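Local coordinates for N-terminal acetyltransferase-like protein (Chaetomium thermophilum, PDB 5NNP) that probably serves as the auxiliary subunit of an N-terminal acetyltransferase, a tetratricopeptide-repeat-like helical scaffold that supports transferase activity, at residues A[190-195]-A[221-226]; A[206-211]-A[235-240]; A[410-415]-A[442-447]; A[433-438]-A[462-467]. All blocks are in the same frame, centred on the assembly; numbering follows the deposited sequence.

Contact 1 (A[190-195]-A[221-226])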
loop_
_atom_site.group_PDB
_atom_site.type_symbol
_atom_site.label_atom_id
_atom_site.label_comp_id
_atom_site.label_asym_id
_atom_site.label_seq_id
_atom_site.Cartn_x
_atom_site.Cartn_y
_atom_site.Cartn_z
ATOM N N ALA A 190 -14.621 -13.459 -14.725
ATOM C CA ALA A 190 -15.487 -14.275 -13.891
ATOM C C ALA A 190 -14.994 -15.716 -13.829
ATOM O O ALA A 190 -15.099 -16.355 -12.788
ATOM C CB ALA A 190 -16.917 -14.229 -14.387
ATOM N N LEU A 191 -14.465 -16.226 -14.941
ATOM C CA LEU A 191 -13.895 -17.573 -14.963
ATOM C C LEU A 191 -12.657 -17.669 -14.059
ATOM O O LEU A 191 -12.516 -18.619 -13.285
ATOM C CB LEU A 191 -13.541 -17.980 -16.385
ATOM C CG LEU A 191 -14.714 -18.266 -17.329
ATOM C CD1 LEU A 191 -14.256 -18.241 -18.769
ATOM C CD2 LEU A 191 -15.387 -19.599 -17.009
ATOM N N LEU A 192 -11.774 -16.677 -14.122
ATOM C CA LEU A 192 -10.577 -16.749 -13.308
ATOM C C LEU A 192 -10.908 -16.618 -11.818
ATOM O O LEU A 192 -10.319 -17.298 -10.975
ATOM C CB LEU A 192 -9.581 -15.678 -13.734
ATOM C CG LEU A 192 -8.957 -15.823 -15.128
ATOM C CD1 LEU A 192 -8.046 -14.629 -15.423
ATOM C CD2 LEU A 192 -8.186 -17.141 -15.295
ATOM N N TYR A 193 -11.855 -15.752 -11.494
ATOM C CA TYR A 193 -12.264 -15.579 -10.100
ATOM C C TYR A 193 -12.758 -16.900 -9.499
ATOM O O TYR A 193 -12.301 -17.309 -8.419
ATOM C CB TYR A 193 -13.335 -14.489 -9.986
ATOM C CG TYR A 193 -13.863 -14.268 -8.581
ATOM C CD1 TYR A 193 -13.003 -14.031 -7.520
ATOM C CD2 TYR A 193 -15.232 -14.276 -8.321
ATOM C CE1 TYR A 193 -13.488 -13.828 -6.227
ATOM C CE2 TYR A 193 -15.729 -14.067 -7.040
ATOM C CZ TYR A 193 -14.855 -13.846 -5.997
ATOM O OH TYR A 193 -15.357 -13.643 -4.729
ATOM N N LYS A 194 -13.664 -17.576 -10.209
ATOM C CA LYS A 194 -14.124 -18.916 -9.823
ATOM C C LYS A 194 -12.949 -19.886 -9.688
ATOM O O LYS A 194 -12.899 -20.675 -8.740
ATOM C CB LYS A 194 -15.140 -19.466 -10.832
ATOM C CG LYS A 194 -15.551 -20.956 -10.588
ATOM C CD LYS A 194 -16.467 -21.513 -11.704
ATOM C CE LYS A 194 -16.886 -22.934 -11.457
ATOM N NZ LYS A 194 -17.683 -23.529 -12.593
ATOM N N ASN A 195 -12.007 -19.836 -10.631
ATOM C CA ASN A 195 -10.831 -20.697 -10.544
ATOM C C ASN A 195 -10.056 -20.455 -9.244
ATOM O O ASN A 195 -9.693 -21.408 -8.560
ATOM C CB ASN A 195 -9.896 -20.517 -11.749
ATOM C CG ASN A 195 -8.793 -21.592 -11.802
ATOM O OD1 ASN A 195 -7.699 -21.400 -11.262
ATOM N ND2 ASN A 195 -9.096 -22.739 -12.440
ATOM N N ARG A 221 -3.447 -13.085 -19.557
ATOM C CA ARG A 221 -2.541 -14.163 -19.952
ATOM C C ARG A 221 -1.560 -14.577 -18.847
ATOM O O ARG A 221 -1.314 -15.769 -18.635
ATOM C CB ARG A 221 -1.763 -13.763 -21.211
ATOM C CG ARG A 221 -2.601 -13.727 -22.503
ATOM C CD ARG A 221 -3.403 -15.001 -22.748
ATOM N NE ARG A 221 -2.597 -16.222 -22.759
ATOM C CZ ARG A 221 -3.088 -17.441 -22.519
ATOM N NH1 ARG A 221 -4.387 -17.599 -22.244
ATOM N NH2 ARG A 221 -2.282 -18.504 -22.541
ATOM N N LEU A 222 -1.007 -13.596 -18.140
ATOM C CA LEU A 222 -0.081 -13.873 -17.043
ATOM C C LEU A 222 -0.723 -14.699 -15.919
ATOM O O LEU A 222 -0.083 -15.569 -15.316
ATOM C CB LEU A 222 0.463 -12.563 -16.473
ATOM C CG LEU A 222 1.375 -12.700 -15.256
ATOM C CD1 LEU A 222 2.701 -13.335 -15.649
ATOM C CD2 LEU A 222 1.598 -11.354 -14.570
ATOM N N ALA A 223 -1.987 -14.413 -15.631
ATOM C CA ALA A 223 -2.691 -15.128 -14.589
ATOM C C ALA A 223 -2.829 -16.605 -14.947
ATOM O O ALA A 223 -2.556 -17.479 -14.119
ATOM C CB ALA A 223 -4.045 -14.511 -14.355
ATOM N N VAL A 224 -3.254 -16.882 -16.182
ATOM C CA VAL A 224 -3.399 -18.259 -16.632
ATOM C C VAL A 224 -2.044 -18.951 -16.547
ATOM O O VAL A 224 -1.936 -20.094 -16.110
ATOM C CB VAL A 224 -3.953 -18.347 -18.073
ATOM C CG1 VAL A 224 -3.819 -19.762 -18.626
ATOM C CG2 VAL A 224 -5.401 -17.921 -18.121
ATOM N N MET A 225 -0.996 -18.246 -16.939
ATOM C CA MET A 225 0.320 -18.864 -16.984
ATOM C C MET A 225 0.877 -19.129 -15.595
ATOM O O MET A 225 1.531 -20.149 -15.379
ATOM C CB MET A 225 1.283 -17.993 -17.781
ATOM C CG MET A 225 0.977 -17.978 -19.257
ATOM S SD MET A 225 2.133 -16.943 -20.165
ATOM C CE MET A 225 1.295 -16.939 -21.764
ATOM N N GLU A 226 0.621 -18.218 -14.660
ATOM C CA GLU A 226 1.134 -18.386 -13.306
ATOM C C GLU A 226 0.340 -19.431 -12.519
ATOM O O GLU A 226 0.928 -20.241 -11.797
ATOM C CB GLU A 226 1.150 -17.046 -12.571
ATOM C CG GLU A 226 2.341 -16.171 -12.960
ATOM C CD GLU A 226 2.541 -14.994 -12.035
ATOM O OE1 GLU A 226 1.568 -14.614 -11.346
ATOM O OE2 GLU A 226 3.670 -14.445 -12.001
#

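Contact 2 (A[206-211]-A[235-240])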
loop_
_atom_site.group_PDB
_atom_site.type_symbol
_atom_site.label_atom_id
_atom_site.label_comp_id
_atom_site.label_asym_id
_atom_site.label_seq_id
_atom_site.Cartn_x
_atom_site.Cartn_y
_atom_site.Cartn_z
ATOM N N ARG A 206 -8.642 -30.073 -9.062
ATOM C CA ARG A 206 -9.808 -29.631 -9.804
ATOM C C ARG A 206 -9.583 -28.276 -10.454
ATOM O O ARG A 206 -10.082 -28.014 -11.551
ATOM C CB ARG A 206 -11.020 -29.568 -8.886
ATOM C CG ARG A 206 -12.334 -29.701 -9.610
ATOM C CD ARG A 206 -13.454 -29.796 -8.622
ATOM N NE ARG A 206 -14.175 -28.535 -8.474
ATOM C CZ ARG A 206 -14.313 -27.890 -7.324
ATOM N NH1 ARG A 206 -13.770 -28.374 -6.210
ATOM N NH2 ARG A 206 -15.004 -26.769 -7.287
ATOM N N ALA A 207 -8.836 -27.416 -9.772
ATOM C CA ALA A 207 -8.557 -26.084 -10.281
ATOM C C ALA A 207 -7.723 -26.134 -11.563
ATOM O O ALA A 207 -7.918 -25.315 -12.472
ATOM C CB ALA A 207 -7.857 -25.243 -9.212
ATOM N N LEU A 208 -6.789 -27.078 -11.638
ATOM C CA LEU A 208 -5.978 -27.229 -12.842
ATOM C C LEU A 208 -6.858 -27.710 -13.995
ATOM O O LEU A 208 -6.791 -27.210 -15.119
ATOM C CB LEU A 208 -4.823 -28.208 -12.614
ATOM C CG LEU A 208 -3.891 -28.360 -13.822
ATOM C CD1 LEU A 208 -3.369 -27.001 -14.264
ATOM C CD2 LEU A 208 -2.745 -29.293 -13.519
ATOM N N GLN A 209 -7.686 -28.693 -13.687
ATOM C CA GLN A 209 -8.689 -29.194 -14.606
ATOM C C GLN A 209 -9.587 -28.063 -15.125
ATOM O O GLN A 209 -9.849 -27.967 -16.329
ATOM C CB GLN A 209 -9.508 -30.281 -13.907
ATOM C CG GLN A 209 -10.806 -30.670 -14.598
ATOM C CD GLN A 209 -11.692 -31.558 -13.719
ATOM O OE1 GLN A 209 -11.203 -32.278 -12.843
ATOM N NE2 GLN A 209 -13.003 -31.502 -13.949
ATOM N N HIS A 210 -10.046 -27.201 -14.220
ATOM C CA HIS A 210 -10.937 -26.105 -14.599
ATOM C C HIS A 210 -10.176 -25.040 -15.371
ATOM O O HIS A 210 -10.729 -24.384 -16.252
ATOM C CB HIS A 210 -11.604 -25.494 -13.364
ATOM C CG HIS A 210 -12.403 -24.260 -13.651
ATOM N ND1 HIS A 210 -11.931 -22.986 -13.402
ATOM C CD2 HIS A 210 -13.650 -24.104 -14.158
ATOM C CE1 HIS A 210 -12.849 -22.102 -13.743
ATOM N NE2 HIS A 210 -13.903 -22.755 -14.203
ATOM N N LEU A 211 -8.903 -24.875 -15.029
ATOM C CA LEU A 211 -8.052 -23.913 -15.709
ATOM C C LEU A 211 -7.927 -24.271 -17.164
ATOM O O LEU A 211 -8.237 -23.464 -18.033
ATOM C CB LEU A 211 -6.665 -23.861 -15.091
ATOM C CG LEU A 211 -5.857 -22.663 -15.583
ATOM C CD1 LEU A 211 -6.432 -21.352 -14.995
ATOM C CD2 LEU A 211 -4.367 -22.820 -15.258
ATOM N N LEU A 235 1.245 -30.275 -7.708
ATOM C CA LEU A 235 0.834 -31.643 -8.005
ATOM C C LEU A 235 2.042 -32.523 -8.315
ATOM O O LEU A 235 1.898 -33.707 -8.616
ATOM C CB LEU A 235 -0.158 -31.661 -9.164
ATOM C CG LEU A 235 -1.461 -30.921 -8.846
ATOM C CD1 LEU A 235 -2.374 -30.828 -10.058
ATOM C CD2 LEU A 235 -2.166 -31.615 -7.718
ATOM N N ALA A 236 3.236 -31.943 -8.222
ATOM C CA ALA A 236 4.486 -32.678 -8.434
ATOM C C ALA A 236 4.568 -33.219 -9.850
ATOM O O ALA A 236 5.180 -34.252 -10.105
ATOM C CB ALA A 236 4.619 -33.792 -7.437
ATOM N N ARG A 237 3.942 -32.495 -10.765
ATOM C CA ARG A 237 3.996 -32.809 -12.183
ATOM C C ARG A 237 5.137 -32.018 -12.812
ATOM O O ARG A 237 4.928 -30.985 -13.448
ATOM C CB ARG A 237 2.637 -32.517 -12.823
ATOM C CG ARG A 237 1.580 -33.470 -12.262
ATOM C CD ARG A 237 0.168 -33.125 -12.639
ATOM N NE ARG A 237 0.001 -33.053 -14.082
ATOM C CZ ARG A 237 -1.173 -32.914 -14.685
ATOM N NH1 ARG A 237 -2.291 -32.846 -13.968
ATOM N NH2 ARG A 237 -1.226 -32.843 -16.009
ATOM N N LYS A 238 6.354 -32.519 -12.614
ATOM C CA LYS A 238 7.561 -31.714 -12.775
ATOM C C LYS A 238 7.925 -31.399 -14.215
ATOM O O LYS A 238 8.201 -30.245 -14.534
ATOM C CB LYS A 238 8.734 -32.395 -12.075
ATOM C CG LYS A 238 8.662 -32.224 -10.559
ATOM C CD LYS A 238 9.886 -32.759 -9.838
ATOM C CE LYS A 238 9.684 -32.644 -8.338
ATOM N NZ LYS A 238 10.612 -33.527 -7.584
ATOM N N ASP A 239 7.921 -32.404 -15.083
ATOM C CA ASP A 239 8.164 -32.165 -16.503
ATOM C C ASP A 239 7.282 -31.039 -17.022
ATOM O O ASP A 239 7.756 -30.122 -17.694
ATOM C CB ASP A 239 7.912 -33.427 -17.330
ATOM C CG ASP A 239 8.973 -34.494 -17.121
ATOM O OD1 ASP A 239 10.022 -34.207 -16.505
ATOM O OD2 ASP A 239 8.762 -35.632 -17.590
ATOM N N GLU A 240 5.994 -31.115 -16.707
ATOM C CA GLU A 240 5.041 -30.122 -17.173
ATOM C C GLU A 240 5.247 -28.767 -16.493
ATOM O O GLU A 240 5.095 -27.720 -17.128
ATOM C CB GLU A 240 3.616 -30.616 -16.940
ATOM C CG GLU A 240 3.328 -31.985 -17.545
ATOM C CD GLU A 240 2.110 -32.652 -16.916
ATOM O OE1 GLU A 240 2.279 -33.349 -15.894
ATOM O OE2 GLU A 240 0.980 -32.471 -17.427
#

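Contact 3 (A[410-415]-A[442-447]). With PO4 (phosphate ion), chain U.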
loop_
_atom_site.group_PDB
_atom_site.type_symbol
_atom_site.label_atom_id
_atom_site.label_comp_id
_atom_site.label_asym_id
_atom_site.label_seq_id
_atom_site.Cartn_x
_atom_site.Cartn_y
_atom_site.Cartn_z
ATOM N N PHE A 410 27.919 11.259 -6.888
ATOM C CA PHE A 410 29.182 11.316 -6.172
ATOM C C PHE A 410 29.024 12.173 -4.912
ATOM O O PHE A 410 29.311 11.710 -3.816
ATOM C CB PHE A 410 30.290 11.845 -7.085
ATOM C CG PHE A 410 30.674 10.893 -8.186
ATOM C CD1 PHE A 410 30.011 9.674 -8.339
ATOM C CD2 PHE A 410 31.694 11.209 -9.069
ATOM C CE1 PHE A 410 30.352 8.790 -9.354
ATOM C CE2 PHE A 410 32.046 10.334 -10.082
ATOM C CZ PHE A 410 31.372 9.117 -10.224
ATOM N N HIS A 411 28.524 13.398 -5.050
ATOM C CA HIS A 411 28.380 14.269 -3.884
ATOM C C HIS A 411 27.353 13.725 -2.884
ATOM O O HIS A 411 27.487 13.931 -1.677
ATOM C CB HIS A 411 28.001 15.691 -4.312
ATOM C CG HIS A 411 29.079 16.395 -5.072
ATOM N ND1 HIS A 411 30.098 17.086 -4.452
ATOM C CD2 HIS A 411 29.310 16.499 -6.403
ATOM C CE1 HIS A 411 30.907 17.592 -5.367
ATOM N NE2 HIS A 411 30.449 17.252 -6.558
ATOM N N MET A 412 26.342 13.025 -3.391
ATOM C CA MET A 412 25.297 12.452 -2.552
ATOM C C MET A 412 25.890 11.438 -1.589
ATOM O O MET A 412 25.602 11.454 -0.395
ATOM C CB MET A 412 24.225 11.790 -3.409
ATOM C CG MET A 412 23.163 11.130 -2.600
ATOM S SD MET A 412 21.795 10.453 -3.577
ATOM C CE MET A 412 22.654 9.479 -4.809
ATOM N N THR A 413 26.731 10.560 -2.125
ATOM C CA THR A 413 27.416 9.558 -1.323
ATOM C C THR A 413 28.349 10.216 -0.306
ATOM O O THR A 413 28.461 9.763 0.839
ATOM C CB THR A 413 28.215 8.587 -2.211
ATOM O OG1 THR A 413 27.313 7.662 -2.826
ATOM C CG2 THR A 413 29.219 7.798 -1.385
ATOM N N LYS A 414 29.016 11.285 -0.732
ATOM C CA LYS A 414 29.923 12.008 0.141
ATOM C C LYS A 414 29.219 12.502 1.396
ATOM O O LYS A 414 29.690 12.285 2.519
ATOM C CB LYS A 414 30.536 13.185 -0.596
ATOM C CG LYS A 414 31.614 13.875 0.195
ATOM C CD LYS A 414 32.347 14.849 -0.657
ATOM C CE LYS A 414 32.490 16.153 0.062
ATOM N NZ LYS A 414 33.549 16.948 -0.597
ATOM N N ALA A 415 28.095 13.184 1.188
ATOM C CA ALA A 415 27.232 13.622 2.280
ATOM C C ALA A 415 26.864 12.478 3.227
ATOM O O ALA A 415 26.777 12.673 4.440
ATOM C CB ALA A 415 25.948 14.276 1.716
ATOM N N ARG A 442 13.660 15.515 -8.558
ATOM C CA ARG A 442 13.055 15.610 -7.230
ATOM C C ARG A 442 13.715 14.690 -6.191
ATOM O O ARG A 442 13.732 15.011 -5.001
ATOM C CB ARG A 442 11.553 15.327 -7.284
ATOM C CG ARG A 442 10.839 15.761 -5.997
ATOM C CD ARG A 442 9.331 15.645 -6.057
ATOM N NE ARG A 442 8.715 16.358 -4.940
ATOM C CZ ARG A 442 7.403 16.467 -4.738
ATOM N NH1 ARG A 442 6.538 15.927 -5.586
ATOM N NH2 ARG A 442 6.951 17.143 -3.694
ATOM N N TYR A 443 14.262 13.561 -6.634
ATOM C CA TYR A 443 14.879 12.625 -5.707
ATOM C C TYR A 443 15.967 13.283 -4.902
ATOM O O TYR A 443 16.006 13.131 -3.695
ATOM C CB TYR A 443 15.469 11.415 -6.428
ATOM C CG TYR A 443 16.096 10.431 -5.460
ATOM C CD1 TYR A 443 17.384 10.639 -4.970
ATOM C CD2 TYR A 443 15.389 9.323 -5.010
ATOM C CE1 TYR A 443 17.954 9.772 -4.074
ATOM C CE2 TYR A 443 15.949 8.450 -4.119
ATOM C CZ TYR A 443 17.242 8.673 -3.656
ATOM O OH TYR A 443 17.816 7.792 -2.767
ATOM N N ILE A 444 16.867 14.000 -5.568
ATOM C CA ILE A 444 17.938 14.662 -4.849
ATOM C C ILE A 444 17.361 15.829 -4.032
ATOM O O ILE A 444 17.852 16.137 -2.955
ATOM C CB ILE A 444 19.084 15.140 -5.804
ATOM C CG1 ILE A 444 20.330 15.507 -4.990
ATOM C CG2 ILE A 444 18.654 16.293 -6.723
ATOM C CD1 ILE A 444 20.781 14.380 -4.042
ATOM N N ASN A 445 16.291 16.451 -4.511
ATOM C CA ASN A 445 15.660 17.495 -3.717
ATOM C C ASN A 445 15.124 16.917 -2.408
ATOM O O ASN A 445 15.298 17.512 -1.340
ATOM C CB ASN A 445 14.540 18.180 -4.498
ATOM C CG ASN A 445 13.844 19.277 -3.692
ATOM O OD1 ASN A 445 12.947 18.997 -2.902
ATOM N ND2 ASN A 445 14.251 20.529 -3.902
ATOM N N SER A 446 14.496 15.743 -2.491
ATOM C CA SER A 446 13.945 15.074 -1.310
ATOM C C SER A 446 15.029 14.669 -0.307
ATOM O O SER A 446 14.829 14.755 0.900
ATOM C CB SER A 446 13.136 13.841 -1.723
ATOM O OG SER A 446 12.061 14.196 -2.577
ATOM N N LYS A 447 16.166 14.216 -0.812
ATOM C CA LYS A 447 17.302 13.868 0.029
ATOM C C LYS A 447 17.830 15.067 0.821
ATOM O O LYS A 447 18.138 14.970 2.016
ATOM C CB LYS A 447 18.414 13.296 -0.834
ATOM C CG LYS A 447 18.443 11.810 -0.858
ATOM C CD LYS A 447 18.979 11.287 0.445
ATOM C CE LYS A 447 18.872 9.777 0.488
ATOM N NZ LYS A 447 17.464 9.327 0.703
HETATM P P PO4 U . 19.987 7.979 3.359
HETATM O O1 PO4 U . 21.053 9.020 3.591
HETATM O O2 PO4 U . 20.089 6.942 4.457
HETATM O O3 PO4 U . 18.611 8.607 3.400
HETATM O O4 PO4 U . 20.205 7.350 2.002
#

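Contact 4 (A[433-438]-A[462-467])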
loop_
_atom_site.group_PDB
_atom_site.type_symbol
_atom_site.label_atom_id
_atom_site.label_comp_id
_atom_site.label_asym_id
_atom_site.label_seq_id
_atom_site.Cartn_x
_atom_site.Cartn_y
_atom_site.Cartn_z
ATOM N N TYR A 433 24.323 20.831 -1.772
ATOM C CA TYR A 433 25.160 21.147 -2.921
ATOM C C TYR A 433 24.851 20.156 -4.042
ATOM O O TYR A 433 24.680 20.554 -5.193
ATOM C CB TYR A 433 26.655 21.125 -2.563
ATOM C CG TYR A 433 27.564 21.357 -3.746
ATOM C CD1 TYR A 433 27.738 22.625 -4.274
ATOM C CD2 TYR A 433 28.221 20.305 -4.357
ATOM C CE1 TYR A 433 28.555 22.851 -5.369
ATOM C CE2 TYR A 433 29.046 20.516 -5.453
ATOM C CZ TYR A 433 29.208 21.791 -5.952
ATOM O OH TYR A 433 30.027 21.991 -7.047
ATOM N N ALA A 434 24.752 18.877 -3.698
ATOM C CA ALA A 434 24.411 17.852 -4.676
ATOM C C ALA A 434 23.106 18.187 -5.399
ATOM O O ALA A 434 22.989 18.018 -6.614
ATOM C CB ALA A 434 24.312 16.489 -3.997
ATOM N N ARG A 435 22.131 18.668 -4.638
ATOM C CA ARG A 435 20.840 19.064 -5.192
ATOM C C ARG A 435 21.022 20.167 -6.226
ATOM O O ARG A 435 20.478 20.106 -7.323
ATOM C CB ARG A 435 19.911 19.546 -4.083
ATOM C CG ARG A 435 18.457 19.539 -4.453
ATOM C CD ARG A 435 17.713 20.635 -3.716
ATOM N NE ARG A 435 17.966 21.918 -4.355
ATOM C CZ ARG A 435 18.937 22.735 -3.990
ATOM N NH1 ARG A 435 19.720 22.391 -2.977
ATOM N NH2 ARG A 435 19.116 23.884 -4.627
ATOM N N SER A 436 21.823 21.166 -5.866
ATOM C CA SER A 436 21.989 22.329 -6.707
ATOM C C SER A 436 22.571 21.978 -8.082
ATOM O O SER A 436 22.473 22.771 -9.009
ATOM C CB SER A 436 22.847 23.380 -5.993
ATOM O OG SER A 436 24.224 23.030 -5.911
ATOM N N LEU A 437 23.134 20.774 -8.211
ATOM C CA LEU A 437 23.693 20.282 -9.476
ATOM C C LEU A 437 22.662 19.641 -10.425
ATOM O O LEU A 437 22.907 19.513 -11.623
ATOM C CB LEU A 437 24.810 19.274 -9.181
ATOM C CG LEU A 437 26.046 19.877 -8.495
ATOM C CD1 LEU A 437 27.148 18.840 -8.231
ATOM C CD2 LEU A 437 26.585 21.035 -9.312
ATOM N N ASP A 438 21.527 19.206 -9.884
ATOM C CA ASP A 438 20.425 18.723 -10.711
ATOM C C ASP A 438 19.148 19.313 -10.130
ATOM O O ASP A 438 18.390 18.629 -9.436
ATOM C CB ASP A 438 20.375 17.187 -10.748
ATOM C CG ASP A 438 19.681 16.640 -12.003
ATOM O OD1 ASP A 438 18.987 17.400 -12.718
ATOM O OD2 ASP A 438 19.826 15.424 -12.275
ATOM N N LEU A 462 11.591 22.698 4.549
ATOM C CA LEU A 462 10.307 23.003 3.934
ATOM C C LEU A 462 10.470 23.916 2.708
ATOM O O LEU A 462 9.704 23.829 1.750
ATOM C CB LEU A 462 9.374 23.648 4.964
ATOM C CG LEU A 462 7.900 23.856 4.580
ATOM C CD1 LEU A 462 7.275 22.575 4.071
ATOM C CD2 LEU A 462 7.076 24.414 5.742
ATOM N N ALA A 463 11.470 24.792 2.727
ATOM C CA ALA A 463 11.651 25.700 1.601
ATOM C C ALA A 463 12.314 24.976 0.430
ATOM O O ALA A 463 12.110 25.328 -0.732
ATOM C CB ALA A 463 12.455 26.908 2.014
ATOM N N THR A 464 13.109 23.960 0.744
ATOM C CA THR A 464 13.686 23.101 -0.278
ATOM C C THR A 464 12.570 22.344 -1.009
ATOM O O THR A 464 12.535 22.271 -2.244
ATOM C CB THR A 464 14.674 22.100 0.343
ATOM O OG1 THR A 464 15.668 22.801 1.100
ATOM C CG2 THR A 464 15.340 21.236 -0.728
ATOM N N MET A 465 11.649 21.780 -0.234
ATOM C CA MET A 465 10.549 21.038 -0.819
ATOM C C MET A 465 9.670 21.983 -1.639
ATOM O O MET A 465 9.066 21.569 -2.629
ATOM C CB MET A 465 9.737 20.334 0.264
ATOM C CG MET A 465 10.519 19.308 1.059
ATOM S SD MET A 465 10.764 17.694 0.276
ATOM C CE MET A 465 9.088 17.050 0.280
ATOM N N GLY A 466 9.619 23.248 -1.224
ATOM C CA GLY A 466 8.880 24.272 -1.939
ATOM C C GLY A 466 9.317 24.413 -3.389
ATOM O O GLY A 466 8.553 24.894 -4.230
ATOM N N LEU A 467 10.540 23.979 -3.699
ATOM C CA LEU A 467 11.000 24.007 -5.080
ATOM C C LEU A 467 10.201 23.045 -5.991
ATOM O O LEU A 467 10.205 23.202 -7.211
ATOM C CB LEU A 467 12.489 23.684 -5.150
ATOM C CG LEU A 467 13.519 24.821 -4.967
ATOM C CD1 LEU A 467 12.939 26.043 -4.266
ATOM C CD2 LEU A 467 14.748 24.306 -4.229
#

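Contact 1 (A[190-195]-A[221-226])
L192 meets helix 221-234 with both of its methyls, and each has a different neighbour. CD1 of L192 lies 4.1 Å from CB of A223, while CD2 of L192 lies 4.0 Å from CG2 of V224, so the fork at CG spans two consecutive residues of the other helix. The torsions explain the reach: CG stands opposite the carbonyl carbon and beside the backbone nitrogen (chi1 -67°), and chi2 (177°) extends CD1 toward A223 and leaves CD2 to branch off toward V224. V224 comes in roughly perpendicular to the leucine, and its chi1 of 168° makes CG2, the branch next to its own backbone nitrogen, the one presented. A223 adds its one methyl, directed at the leucine. The CA atoms of L192 and V224 are 8.1 Å apart, and only 88 Å² is buried in total, with no hydrogen bond across the interface, so the contact is small and wholly apolar. R538 of helix 537-547 touches both L192 and A223, and C218 and D220, from the loop leading into helix 221-234, also pack on the leucine. On a different side of that helix, R221 and L222 meet a second protein chain. Apolar packing of a helix against the next but one in sequence fits the right-handed alpha-solenoid of tetratricopeptide-type helices, the clan to which this region belongs.

Contact 2 (A[206-211]-A[235-240])
L235 opens the second segment by setting its CD1 3.8 Å from CD2 of L208, the methyl through which segment 206-211 makes the whole contact. L208 reaches it because CG lies opposite the backbone nitrogen (chi1 -177°) and the side chain sets out toward the partner segment. L235 also packs on I204 and E205, near the start of the same helix as L208. At A236 the chain leaves helix 221-234 with a positive phi of 62°, closing that helix in a Schellman motif. The turn joins consecutive helices of an alpha-solenoid of the tetratricopeptide clan, and here its edge rests on the helix preceding the one it ends. R237 follows at the N-cap position of helix 238-251. Its side chain heads back toward L208, and CD2 of the leucine sits over one face of the guanidinium, 3.6 Å from NH1 of R237. A bend at chi3 turns the flat group so that its NE/NH2 edge is presented to E240. One turn into the helix, the E240 carboxylate is gripped side-on by R237 in a salt bridge that helps fix the rotation of the guanidinium: NE of R237 reaches OE1 of E240 at 2.9 Å, nearly straight at 173°, and NH2 of R237 reaches OE2 of E240 at 2.6 Å. Both oxygens, met on their syn sides, lie near the guanidinium plane, while the nitrogens are tilted out of the carboxylate plane, less so at OE2.

Contact 3 (A[410-415]-A[442-447])
The sulfur of M412 is the hub of the tightly packed half, touching Y443 and I444 together. SD of M412 stands 3.9 Å from CE1 of Y443, at the ring edge: it is 5.3 Å from the ring centroid and 83° off the normal, a Met-aromatic contact made almost in the ring plane. CD1 of I444 lies 4.1 Å from the same SD, the isoleucine and methionine lying alongside each other and pointing opposite ways. Two extended torsions (chi1 177°, chi2 175°) carry the sulfur across from helix 408-421, and M431 of the intervening helix 424-436 packs on the methionine as well. All three residues are buried. K447, one turn on and partly exposed, marks the looser side. It hardly meets the other segment, and its chain bends so that NZ of K447 comes 3.0 Å from O3 of a phosphate ion in a weak hydrogen bond; K450 and R416 also bind this ion, which probably came from the crystallisation liquor. From the same helix, R442 and Y443 also contact another protein chain. Chemically, the edge-on geometry is consistent with a weak electrostatic attraction between the polarisable sulfur and the slightly positive C–H rim, whereas K447, K450 and R416, gathered round the phosphate, would probably favour an anion on the solvent side.

Contact 4 (A[433-438]-A[462-467])
The planar guanidinium of R435 is approached obliquely by L467, whose CD2 lies 4.0 Å from NE of R435, the two side chains running roughly at right angles. Elsewhere on helix 424-436, the Y433 ring has CG of L437 4.3 Å above one face, displaced toward the rim, and makes an edge-to-face stack with H411. The aliphatic shaft of R435 supplies the remaining contact: its CD is 3.9 Å from CG2 of T464. That shaft bridges two helices lying next but one in sequence, 424-436 and 458-465, packing on I444 and N445 of helix 442-454 between them, consistent with a tetratricopeptide-clan alpha-solenoid. The R435 chain bends at chi3 (78°), and NH1 is held in a salt bridge by D432, one turn back. T464 presents its methyl because CG2 stands opposite the backbone nitrogen, leaving OG1 to hydrogen-bond with Q452 and with the backbone oxygen of K460.

The four contacts form two pairs within the region related to the NatA auxiliary subunit. Contacts 1 and 2, with centres about 14 Å apart, alternate along the chain and are joined by N195: its ND2 lies 2.8 Å from O of A207 and 3.0 Å from ND1 of H210, both probable hydrogen bonds. Contacts 3 and 4 also alternate, with centres about 9 Å apart, and ND2 of N445 probably bonds O of T464 at 3.0 Å. The pairs do not touch; contacts 1 and 3 keep their nearest atoms about 27 Å apart. Carboxymethyl coenzyme A lies about 7 Å from the side chain of Y443 in contact 3 and about 13 Å from that of R435 in contact 4.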